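Local coordinates for mRNA-binding protein PUF3 (Saccharomyces cerevisiae, PDB 3K49) that binds recognition sequences in the 3' untranslated regions of mRNAs encoding mitochondrial proteins, such as COX17, and promotes COX17 mRNA decay by speeding its deadenylation, at residues N253-Y258 with I284-P289; L298-P303 with M307-F312; Q318-V323 with K330-A335. All coordinates share one frame; numbering follows the deposited sequence.

Contact 1. Residues N253-Y258 with I284-P289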
loop_
_atom_site.group_PDB
_atom_site.type_symbol
_atom_site.label_atom_id
_atom_site.label_comp_id
_atom_site.label_asym_id
_atom_site.label_seq_id
_atom_site.Cartn_x
_atom_site.Cartn_y
_atom_site.Cartn_z
ATOM N N ASN A 253 -25.146 2.549 -11.106
ATOM C CA ASN A 253 -25.813 1.629 -12.028
ATOM C C ASN A 253 -25.794 0.156 -11.586
ATOM O O ASN A 253 -26.508 -0.678 -12.154
ATOM C CB ASN A 253 -25.207 1.744 -13.426
ATOM C CG ASN A 253 -25.339 3.134 -14.009
ATOM O OD1 ASN A 253 -26.305 3.847 -13.730
ATOM N ND2 ASN A 253 -24.366 3.529 -14.834
ATOM N N ASN A 254 -24.991 -0.166 -10.577
ATOM C CA ASN A 254 -24.806 -1.563 -10.186
ATOM C C ASN A 254 -24.826 -1.788 -8.689
ATOM O O ASN A 254 -24.301 -2.795 -8.197
ATOM C CB ASN A 254 -23.481 -2.084 -10.736
ATOM C CG ASN A 254 -23.456 -2.106 -12.242
ATOM O OD1 ASN A 254 -23.918 -3.068 -12.861
ATOM N ND2 ASN A 254 -22.931 -1.037 -12.847
ATOM N N VAL A 255 -25.433 -0.856 -7.965
ATOM C CA VAL A 255 -25.279 -0.818 -6.523
ATOM C C VAL A 255 -25.421 -2.171 -5.868
ATOM O O VAL A 255 -24.608 -2.561 -5.030
ATOM C CB VAL A 255 -26.298 0.098 -5.872
ATOM C CG1 VAL A 255 -26.118 0.040 -4.367
ATOM C CG2 VAL A 255 -26.120 1.518 -6.380
ATOM N N VAL A 256 -26.469 -2.885 -6.236
ATOM C CA VAL A 256 -26.763 -4.136 -5.562
ATOM C C VAL A 256 -25.766 -5.249 -5.881
ATOM O O VAL A 256 -25.317 -5.941 -4.971
ATOM C CB VAL A 256 -28.212 -4.591 -5.815
ATOM C CG1 VAL A 256 -28.433 -6.015 -5.298
ATOM C CG2 VAL A 256 -29.163 -3.615 -5.153
ATOM N N GLU A 257 -25.420 -5.425 -7.158
ATOM C CA GLU A 257 -24.532 -6.523 -7.552
ATOM C C GLU A 257 -23.127 -6.334 -6.988
ATOM O O GLU A 257 -22.504 -7.285 -6.514
ATOM C CB GLU A 257 -24.449 -6.675 -9.075
ATOM C CG GLU A 257 -23.774 -7.988 -9.497
ATOM C CD GLU A 257 -22.803 -7.832 -10.670
ATOM O OE1 GLU A 257 -23.204 -7.245 -11.699
ATOM O OE2 GLU A 257 -21.641 -8.306 -10.562
ATOM N N TYR A 258 -22.621 -5.106 -7.046
ATOM C CA TYR A 258 -21.328 -4.804 -6.444
ATOM C C TYR A 258 -21.330 -5.057 -4.938
ATOM O O TYR A 258 -20.400 -5.662 -4.402
ATOM C CB TYR A 258 -20.918 -3.362 -6.732
ATOM C CG TYR A 258 -20.570 -3.110 -8.180
ATOM C CD1 TYR A 258 -20.444 -1.824 -8.654
ATOM C CD2 TYR A 258 -20.356 -4.158 -9.068
ATOM C CE1 TYR A 258 -20.118 -1.572 -9.970
ATOM C CE2 TYR A 258 -20.019 -3.916 -10.393
ATOM C CZ TYR A 258 -19.912 -2.612 -10.835
ATOM O OH TYR A 258 -19.589 -2.310 -12.140
ATOM N N ILE A 284 -27.539 6.242 -3.007
ATOM C CA ILE A 284 -28.493 5.811 -1.993
ATOM C C ILE A 284 -29.914 5.787 -2.550
ATOM O O ILE A 284 -30.751 4.996 -2.117
ATOM C CB ILE A 284 -28.415 6.710 -0.753
ATOM C CG1 ILE A 284 -26.982 6.713 -0.215
ATOM C CG2 ILE A 284 -29.404 6.245 0.310
ATOM C CD1 ILE A 284 -26.766 7.593 0.985
ATOM N N SER A 285 -30.172 6.645 -3.531
ATOM C CA SER A 285 -31.479 6.702 -4.177
ATOM C C SER A 285 -31.787 5.428 -4.960
ATOM O O SER A 285 -32.874 5.278 -5.521
ATOM C CB SER A 285 -31.569 7.922 -5.100
ATOM O OG SER A 285 -30.731 7.773 -6.231
ATOM N N LYS A 286 -30.827 4.510 -4.994
ATOM C CA LYS A 286 -31.007 3.239 -5.680
ATOM C C LYS A 286 -31.529 2.183 -4.715
ATOM O O LYS A 286 -32.111 1.179 -5.129
ATOM C CB LYS A 286 -29.683 2.773 -6.296
ATOM C CG LYS A 286 -29.086 3.750 -7.294
ATOM C CD LYS A 286 -29.914 3.809 -8.566
ATOM C CE LYS A 286 -29.288 4.743 -9.590
ATOM N NZ LYS A 286 -29.897 4.557 -10.938
ATOM N N ILE A 287 -31.329 2.421 -3.423
ATOM C CA ILE A 287 -31.637 1.425 -2.407
ATOM C C ILE A 287 -32.757 1.875 -1.484
ATOM O O ILE A 287 -33.434 1.052 -0.872
ATOM C CB ILE A 287 -30.395 1.114 -1.556
ATOM C CG1 ILE A 287 -29.215 0.756 -2.453
ATOM C CG2 ILE A 287 -30.677 -0.023 -0.586
ATOM C CD1 ILE A 287 -27.979 0.389 -1.675
ATOM N N LEU A 288 -32.944 3.185 -1.384
ATOM C CA LEU A 288 -33.953 3.754 -0.497
ATOM C C LEU A 288 -35.375 3.339 -0.852
ATOM O O LEU A 288 -35.811 3.519 -1.992
ATOM C CB LEU A 288 -33.854 5.276 -0.490
ATOM C CG LEU A 288 -33.028 5.850 0.654
ATOM C CD1 LEU A 288 -33.261 7.340 0.745
ATOM C CD2 LEU A 288 -33.406 5.162 1.956
ATOM N N PRO A 289 -36.099 2.771 0.130
ATOM C CA PRO A 289 -37.538 2.500 0.012
ATOM C C PRO A 289 -38.303 3.800 -0.238
ATOM O O PRO A 289 -38.042 4.811 0.416
ATOM C CB PRO A 289 -37.894 1.919 1.389
ATOM C CG PRO A 289 -36.739 2.334 2.292
ATOM C CD PRO A 289 -35.559 2.245 1.396
#

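Contact 2. Residues L298-P303 with M307-F312. With nucleotides of chain B.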
loop_
_atom_site.group_PDB
_atom_site.type_symbol
_atom_site.label_atom_id
_atom_site.label_comp_id
_atom_site.label_asym_id
_atom_site.label_seq_id
_atom_site.Cartn_x
_atom_site.Cartn_y
_atom_site.Cartn_z
ATOM N N LEU A 298 -41.262 -4.261 3.114
ATOM C CA LEU A 298 -40.428 -4.476 1.939
ATOM C C LEU A 298 -40.593 -5.898 1.446
ATOM O O LEU A 298 -41.004 -6.780 2.204
ATOM C CB LEU A 298 -38.954 -4.205 2.254
ATOM C CG LEU A 298 -38.526 -2.745 2.410
ATOM C CD1 LEU A 298 -37.063 -2.656 2.822
ATOM C CD2 LEU A 298 -38.776 -1.976 1.123
ATOM N N GLU A 299 -40.274 -6.115 0.174
ATOM C CA GLU A 299 -40.344 -7.444 -0.418
ATOM C C GLU A 299 -38.976 -8.099 -0.394
ATOM O O GLU A 299 -37.952 -7.418 -0.362
ATOM C CB GLU A 299 -40.863 -7.371 -1.854
ATOM C CG GLU A 299 -42.093 -6.498 -2.012
ATOM C CD GLU A 299 -42.667 -6.546 -3.409
ATOM O OE1 GLU A 299 -42.713 -7.652 -3.991
ATOM O OE2 GLU A 299 -43.075 -5.477 -3.918
ATOM N N ASP A 300 -38.966 -9.426 -0.422
ATOM C CA ASP A 300 -37.729 -10.189 -0.325
ATOM C C ASP A 300 -36.831 -10.024 -1.551
ATOM O O ASP A 300 -35.764 -10.637 -1.634
ATOM C CB ASP A 300 -38.043 -11.668 -0.087
ATOM C CG ASP A 300 -38.946 -11.886 1.116
ATOM O OD1 ASP A 300 -39.178 -10.921 1.879
ATOM O OD2 ASP A 300 -39.425 -13.025 1.299
ATOM N N ASP A 301 -37.260 -9.198 -2.498
ATOM C CA ASP A 301 -36.463 -8.935 -3.694
ATOM C C ASP A 301 -36.114 -7.453 -3.848
ATOM O O ASP A 301 -35.455 -7.054 -4.809
ATOM C CB ASP A 301 -37.140 -9.488 -4.961
ATOM C CG ASP A 301 -38.485 -8.832 -5.259
ATOM O OD1 ASP A 301 -38.780 -8.622 -6.454
ATOM O OD2 ASP A 301 -39.250 -8.535 -4.314
ATOM N N SER A 302 -36.560 -6.641 -2.895
ATOM C CA SER A 302 -36.141 -5.246 -2.828
ATOM C C SER A 302 -34.649 -5.158 -2.502
ATOM O O SER A 302 -34.136 -5.945 -1.700
ATOM C CB SER A 302 -36.944 -4.504 -1.766
ATOM O OG SER A 302 -36.633 -4.997 -0.474
ATOM N N PRO A 303 -33.949 -4.194 -3.121
ATOM C CA PRO A 303 -32.513 -3.973 -2.913
ATOM C C PRO A 303 -32.083 -4.149 -1.458
ATOM O O PRO A 303 -31.237 -5.005 -1.178
ATOM C CB PRO A 303 -32.327 -2.526 -3.362
ATOM C CG PRO A 303 -33.336 -2.375 -4.457
ATOM C CD PRO A 303 -34.523 -3.210 -4.056
ATOM N N MET A 307 -29.704 -7.079 0.156
ATOM C CA MET A 307 -28.434 -6.623 0.696
ATOM C C MET A 307 -28.229 -7.048 2.151
ATOM O O MET A 307 -27.182 -7.601 2.490
ATOM C CB MET A 307 -28.293 -5.106 0.518
ATOM C CG MET A 307 -27.954 -4.716 -0.917
ATOM S SD MET A 307 -27.897 -2.944 -1.202
ATOM C CE MET A 307 -26.618 -2.444 -0.047
ATOM N N ILE A 308 -29.228 -6.812 2.998
ATOM C CA ILE A 308 -29.161 -7.219 4.401
ATOM C C ILE A 308 -28.808 -8.694 4.573
ATOM O O ILE A 308 -28.133 -9.074 5.531
ATOM C CB ILE A 308 -30.485 -6.960 5.134
ATOM C CG1 ILE A 308 -30.862 -5.482 5.047
ATOM C CG2 ILE A 308 -30.381 -7.390 6.588
ATOM C CD1 ILE A 308 -32.216 -5.168 5.659
ATOM N N LYS A 309 -29.262 -9.523 3.639
ATOM C CA LYS A 309 -29.090 -10.969 3.749
ATOM C C LYS A 309 -27.774 -11.474 3.156
ATOM O O LYS A 309 -27.441 -12.655 3.287
ATOM C CB LYS A 309 -30.246 -11.696 3.060
ATOM C CG LYS A 309 -31.593 -11.504 3.733
ATOM C CD LYS A 309 -32.689 -12.256 3.001
ATOM C CE LYS A 309 -34.035 -12.067 3.678
ATOM N NZ LYS A 309 -35.121 -12.801 2.976
ATOM N N ASP A 310 -27.033 -10.593 2.493
ATOM C CA ASP A 310 -25.808 -10.999 1.810
ATOM C C ASP A 310 -24.562 -10.786 2.669
ATOM O O ASP A 310 -24.463 -9.808 3.416
ATOM C CB ASP A 310 -25.656 -10.269 0.476
ATOM C CG ASP A 310 -24.329 -10.559 -0.193
ATOM O OD1 ASP A 310 -24.020 -11.749 -0.418
ATOM O OD2 ASP A 310 -23.588 -9.595 -0.491
ATOM N N GLN A 311 -23.614 -11.712 2.547
ATOM C CA GLN A 311 -22.390 -11.704 3.354
ATOM C C GLN A 311 -21.580 -10.407 3.216
ATOM O O GLN A 311 -21.008 -9.915 4.193
ATOM C CB GLN A 311 -21.523 -12.911 2.993
ATOM C CG GLN A 311 -21.334 -13.066 1.500
ATOM C CD GLN A 311 -20.750 -14.399 1.109
ATOM O OE1 GLN A 311 -20.089 -15.057 1.907
ATOM N NE2 GLN A 311 -20.981 -14.802 -0.138
ATOM N N PHE A 312 -21.538 -9.852 2.008
ATOM C CA PHE A 312 -20.793 -8.620 1.765
ATOM C C PHE A 312 -21.670 -7.372 1.858
ATOM O O PHE A 312 -21.257 -6.351 2.409
ATOM C CB PHE A 312 -20.116 -8.683 0.401
ATOM C CG PHE A 312 -19.328 -9.936 0.184
ATOM C CD1 PHE A 312 -18.242 -10.231 0.993
ATOM C CD2 PHE A 312 -19.664 -10.820 -0.822
ATOM C CE1 PHE A 312 -17.503 -11.396 0.805
ATOM C CE2 PHE A 312 -18.932 -11.988 -1.017
ATOM C CZ PHE A 312 -17.848 -12.274 -0.199
ATOM O "O5'" C B 1 -20.400 -18.685 7.074
ATOM C "C5'" C B 1 -21.166 -18.454 8.262
ATOM C "C4'" C B 1 -20.475 -17.388 9.076
ATOM O "O4'" C B 1 -20.675 -16.086 8.471
ATOM C "C3'" C B 1 -21.032 -17.177 10.474
ATOM O "O3'" C B 1 -20.058 -16.617 11.368
ATOM C "C2'" C B 1 -22.205 -16.222 10.265
ATOM O "O2'" C B 1 -22.586 -15.547 11.454
ATOM C "C1'" C B 1 -21.602 -15.290 9.211
ATOM N N1 C B 1 -22.579 -14.712 8.258
ATOM C C2 C B 1 -23.237 -13.531 8.504
ATOM O O2 C B 1 -23.016 -12.897 9.548
ATOM N N3 C B 1 -24.114 -13.122 7.543
ATOM C C4 C B 1 -24.309 -13.822 6.418
ATOM N N4 C B 1 -25.176 -13.327 5.534
ATOM C C5 C B 1 -23.622 -15.032 6.169
ATOM C C6 C B 1 -22.788 -15.403 7.119
#

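Contact 3. Residues Q318-V323 with K330-A335. With nucleotides of chain B.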
loop_
_atom_site.group_PDB
_atom_site.type_symbol
_atom_site.label_atom_id
_atom_site.label_comp_id
_atom_site.label_asym_id
_atom_site.label_seq_id
_atom_site.Cartn_x
_atom_site.Cartn_y
_atom_site.Cartn_z
ATOM N N GLN A 318 -24.699 -1.327 6.839
ATOM C CA GLN A 318 -24.155 -0.724 8.051
ATOM C C GLN A 318 -23.542 0.638 7.731
ATOM O O GLN A 318 -23.842 1.641 8.385
ATOM C CB GLN A 318 -23.095 -1.632 8.679
ATOM C CG GLN A 318 -23.532 -3.073 8.869
ATOM C CD GLN A 318 -22.507 -3.898 9.618
ATOM O OE1 GLN A 318 -21.801 -3.384 10.485
ATOM N NE2 GLN A 318 -22.420 -5.183 9.292
ATOM N N LYS A 319 -22.688 0.659 6.713
ATOM C CA LYS A 319 -22.039 1.883 6.271
ATOM C C LYS A 319 -23.064 2.972 5.958
ATOM O O LYS A 319 -22.898 4.128 6.358
ATOM C CB LYS A 319 -21.181 1.603 5.038
ATOM C CG LYS A 319 -20.085 2.628 4.778
ATOM C CD LYS A 319 -18.935 2.464 5.767
ATOM C CE LYS A 319 -17.708 3.273 5.356
ATOM N NZ LYS A 319 -16.613 2.422 4.797
ATOM N N LEU A 320 -24.124 2.604 5.244
ATOM C CA LEU A 320 -25.159 3.572 4.883
ATOM C C LEU A 320 -25.812 4.182 6.113
ATOM O O LEU A 320 -26.075 5.383 6.163
ATOM C CB LEU A 320 -26.223 2.929 4.001
ATOM C CG LEU A 320 -25.950 2.958 2.497
ATOM C CD1 LEU A 320 -27.115 2.336 1.733
ATOM C CD2 LEU A 320 -25.684 4.382 2.022
ATOM N N VAL A 321 -26.085 3.341 7.100
ATOM C CA VAL A 321 -26.631 3.799 8.367
ATOM C C VAL A 321 -25.849 5.008 8.890
ATOM O O VAL A 321 -26.437 6.022 9.265
ATOM C CB VAL A 321 -26.608 2.667 9.414
ATOM C CG1 VAL A 321 -26.951 3.203 10.805
ATOM C CG2 VAL A 321 -27.551 1.553 9.005
ATOM N N ASN A 322 -24.521 4.894 8.886
ATOM C CA ASN A 322 -23.633 5.942 9.390
ATOM C C ASN A 322 -23.583 7.216 8.552
ATOM O O ASN A 322 -23.672 8.319 9.085
ATOM C CB ASN A 322 -22.221 5.389 9.533
ATOM C CG ASN A 322 -22.147 4.247 10.522
ATOM O OD1 ASN A 322 -22.968 4.159 11.440
ATOM N ND2 ASN A 322 -21.162 3.365 10.346
ATOM N N VAL A 323 -23.432 7.060 7.243
ATOM C CA VAL A 323 -23.237 8.196 6.353
ATOM C C VAL A 323 -24.559 8.801 5.881
ATOM O O VAL A 323 -24.577 9.714 5.054
ATOM C CB VAL A 323 -22.408 7.786 5.120
ATOM C CG1 VAL A 323 -20.997 7.397 5.533
ATOM C CG2 VAL A 323 -23.083 6.628 4.388
ATOM N N LYS A 330 -33.572 8.025 7.878
ATOM C CA LYS A 330 -34.862 7.722 8.480
ATOM C C LYS A 330 -35.424 6.413 7.928
ATOM O O LYS A 330 -35.747 5.489 8.683
ATOM C CB LYS A 330 -35.838 8.872 8.213
ATOM C CG LYS A 330 -37.086 8.871 9.088
ATOM C CD LYS A 330 -37.823 10.209 9.005
ATOM C CE LYS A 330 -38.912 10.327 10.067
ATOM N NZ LYS A 330 -39.465 11.712 10.169
ATOM N N LEU A 331 -35.522 6.338 6.603
ATOM C CA LEU A 331 -36.133 5.193 5.934
ATOM C C LEU A 331 -35.293 3.923 6.060
ATOM O O LEU A 331 -35.829 2.816 6.119
ATOM C CB LEU A 331 -36.376 5.512 4.457
ATOM C CG LEU A 331 -36.818 6.948 4.159
ATOM C CD1 LEU A 331 -37.070 7.138 2.666
ATOM C CD2 LEU A 331 -38.050 7.331 4.971
ATOM N N ILE A 332 -33.977 4.088 6.105
ATOM C CA ILE A 332 -33.069 2.952 6.160
ATOM C C ILE A 332 -33.188 2.215 7.490
ATOM O O ILE A 332 -33.214 0.980 7.536
ATOM C CB ILE A 332 -31.607 3.392 5.915
ATOM C CG1 ILE A 332 -31.443 3.867 4.468
ATOM C CG2 ILE A 332 -30.636 2.256 6.234
ATOM C CD1 ILE A 332 -30.083 4.421 4.141
ATOM N N VAL A 333 -33.266 2.979 8.571
ATOM C CA VAL A 333 -33.311 2.401 9.907
ATOM C C VAL A 333 -34.558 1.555 10.091
ATOM O O VAL A 333 -34.491 0.388 10.483
ATOM C CB VAL A 333 -33.297 3.491 10.994
ATOM C CG1 VAL A 333 -33.469 2.869 12.372
ATOM C CG2 VAL A 333 -32.011 4.299 10.921
ATOM N N ILE A 334 -35.701 2.159 9.801
ATOM C CA ILE A 334 -36.983 1.497 9.981
ATOM C C ILE A 334 -37.066 0.200 9.187
ATOM O O ILE A 334 -37.604 -0.797 9.670
ATOM C CB ILE A 334 -38.149 2.402 9.550
ATOM C CG1 ILE A 334 -38.237 3.630 10.456
ATOM C CG2 ILE A 334 -39.456 1.624 9.563
ATOM C CD1 ILE A 334 -39.200 4.686 9.960
ATOM N N ALA A 335 -36.530 0.215 7.968
ATOM C CA ALA A 335 -36.498 -0.985 7.134
ATOM C C ALA A 335 -35.721 -2.103 7.817
ATOM O O ALA A 335 -36.151 -3.260 7.828
ATOM C CB ALA A 335 -35.898 -0.674 5.780
ATOM P P U B 3 -17.190 -11.952 13.723
ATOM O OP1 U B 3 -15.877 -12.551 14.059
ATOM O OP2 U B 3 -17.434 -10.517 14.008
ATOM O "O5'" U B 3 -17.487 -12.230 12.174
ATOM C "C5'" U B 3 -17.548 -13.559 11.657
ATOM C "C4'" U B 3 -17.960 -13.539 10.196
ATOM O "O4'" U B 3 -19.340 -13.099 10.071
ATOM C "C3'" U B 3 -17.172 -12.590 9.303
ATOM O "O3'" U B 3 -15.984 -13.227 8.841
ATOM C "C2'" U B 3 -18.157 -12.329 8.164
ATOM O "O2'" U B 3 -18.161 -13.363 7.196
ATOM C "C1'" U B 3 -19.483 -12.283 8.915
ATOM N N1 U B 3 -19.902 -10.934 9.353
ATOM C C2 U B 3 -20.696 -10.189 8.506
ATOM O O2 U B 3 -21.053 -10.580 7.411
ATOM N N3 U B 3 -21.061 -8.959 8.985
ATOM C C4 U B 3 -20.722 -8.404 10.201
ATOM O O4 U B 3 -21.163 -7.299 10.512
ATOM C C5 U B 3 -19.886 -9.233 11.019
ATOM C C6 U B 3 -19.514 -10.438 10.579
#

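Contact 1. Residues N253-Y258 with I284-P289
Val-255, in the first turn of helix 255-259, fits against Lys-286 and Ile-287 in the loop that follows helix 277-284, its CA lying 7.1 Å from the CA of Lys-286. The two branches of the valine divide the work. CG1 is anti to the backbone N (chi1 177°) and reaches the delta end of Ile-287, with CG1 of Val-255 only 3.3 Å from CD1 of Ile-287. CG2 turns instead to the root of the lysine, where it lies 3.8 Å from both CB and CG of Lys-286. A beta-branched residue suits this place because its two methyls can meet two neighbours at once. Ile-287 answers with an extended CG1-CD1 arm, and the Ile-287 side chain also packs on Pro-303, Met-304 and Met-307 of helix 303-308. Lys-286 offers only the aliphatic base of its chain to the valine. Its chain bends at chi2 (-70°), and the ammonium NZ finishes on the exposed flank, 4.6 Å from OD1 of Asn-253, too far for a hydrogen bond. The loop is shaped by O of Ile-284, which accepts from N of both Ile-287 and Leu-288. The contact joins the start of Pumilio repeat 7 to the loop at its end. Since only carbon atoms meet, shape and burial of apolar surface, rather than directional bonds, hold the helix start to the loop, and the lysine lets the apolar patch merge into solvent at its edge.

Contact 2. Residues L298-P303 with M307-F312
Met-307 meets Pro-303 through an i to i+4 helical bond of helix 303-308: its N donates to O of Pro-303 over 2.9 Å, bent at the hydrogen (140°). The methionine chain then runs past the same carbonyl, with CG of Met-307 3.3 Å from O of Pro-303, before a bend at chi3 (59°) turns its methyl. A long, flexible thioether suits a buried site where several helices and a loop meet its side chain. Proline suits the first turn of a helix, which needs no N-H donor there. Ser-302 at the N-cap sends OG to O of Glu-299 (2.8 Å), a carbonyl that also takes the serine N, tightening the turn. Ile-308 follows, turned to Tyr-339. Lys-309 stretches its extended chain toward Asp-300, but NZ stops 4.6 Å from OD1 of Asp-300, so the attraction is probably long-range and solvent-screened. The backbone O of Lys-309 is 3.3 Å from N4 of cytidine C1 of chain B, consistent with a part in the 5' cytosine pocket of Puf3p. Asp-310 precedes the turn into helix 313-323 and caps it: OD2 accepts from N of Ala-313 and, weakly, from N of Phe-312. Gln-311 lays CG over one face of the Phe-312 ring, toward its rim; the ring packs on an RNA sugar. Helix 313-323, Ser-259 of helix 255-259 and Ile-287 all touch Met-307, while helix 326-345 touches Leu-298, Asp-300, Ile-308 and Lys-309.

Contact 3. Residues Q318-V323 with K330-A335
Within residues 318-323 and 330-335, on successive helices, Val-321 and Ile-332 have the nearest CA atoms, 6.9 Å apart. Ile-332, whose CB points toward 318-323, is the residue most buried by the contact and meets two neighbours with separate branches. Its CG1 stands beside the backbone N (chi1 -68°), which carries the extended arm toward Leu-320, where CD1 of Ile-332 comes to 4.1 Å from CB of Leu-320. The other branch, CG2 of Ile-332, lies 4.2 Å from CG2 of Val-321. Isoleucine suits this role, since one short and one long branch can serve adjacent residues of the facing helix. Leucine suits position 320, a buried place with apolar neighbours on several helices: this contact uses its CB, while the same side chain also packs on Ile-272, Ile-284 and Ile-287. These are ordinary van der Waals distances, without polar atoms between the side chains.

Gln-318 takes a different direction from this apolar seam. Extended beyond CG, it brings its amide to the base of uridine U3 of chain B, where NE2 of Gln-318 donates to O4 of U3 over 2.7 Å at 156°. The second N-H of NE2 can serve OD1 of Asn-314, which should help fix the rotation of the amide; glutamine suits a base carbonyl because it donates without charge. Of the surrounding helices, 264-274 packs on Leu-320 and supplies Glu-269 for a salt bridge with Lys-319, 355-364 touches Gln-318, and 292-296 touches Lys-330, Leu-331 and Ile-334.

In the fold
The three contacts follow one another along the chain, at the C-terminal end of the curved Pumilio homology domain, and their centres lie about 11 to 14 Å apart. Contact 1 joins contact 2 through CD1 of Ile-287 and SD of Met-307 (3.4 Å), and contact 3 through CD2 of Leu-288 and CG1 of Ile-332 (3.4 Å). Contacts 2 and 3 meet where CD1 of Leu-298 touches CB of Ala-335 at 3.7 Å. Apolar side chains thus link all three contacts where repeats 7 and 8 meet. Contacts 2 and 3 include residues that approach C1 and U3 of the RNA, whereas the nearest atom of contact 1 remains about 7 Å from it.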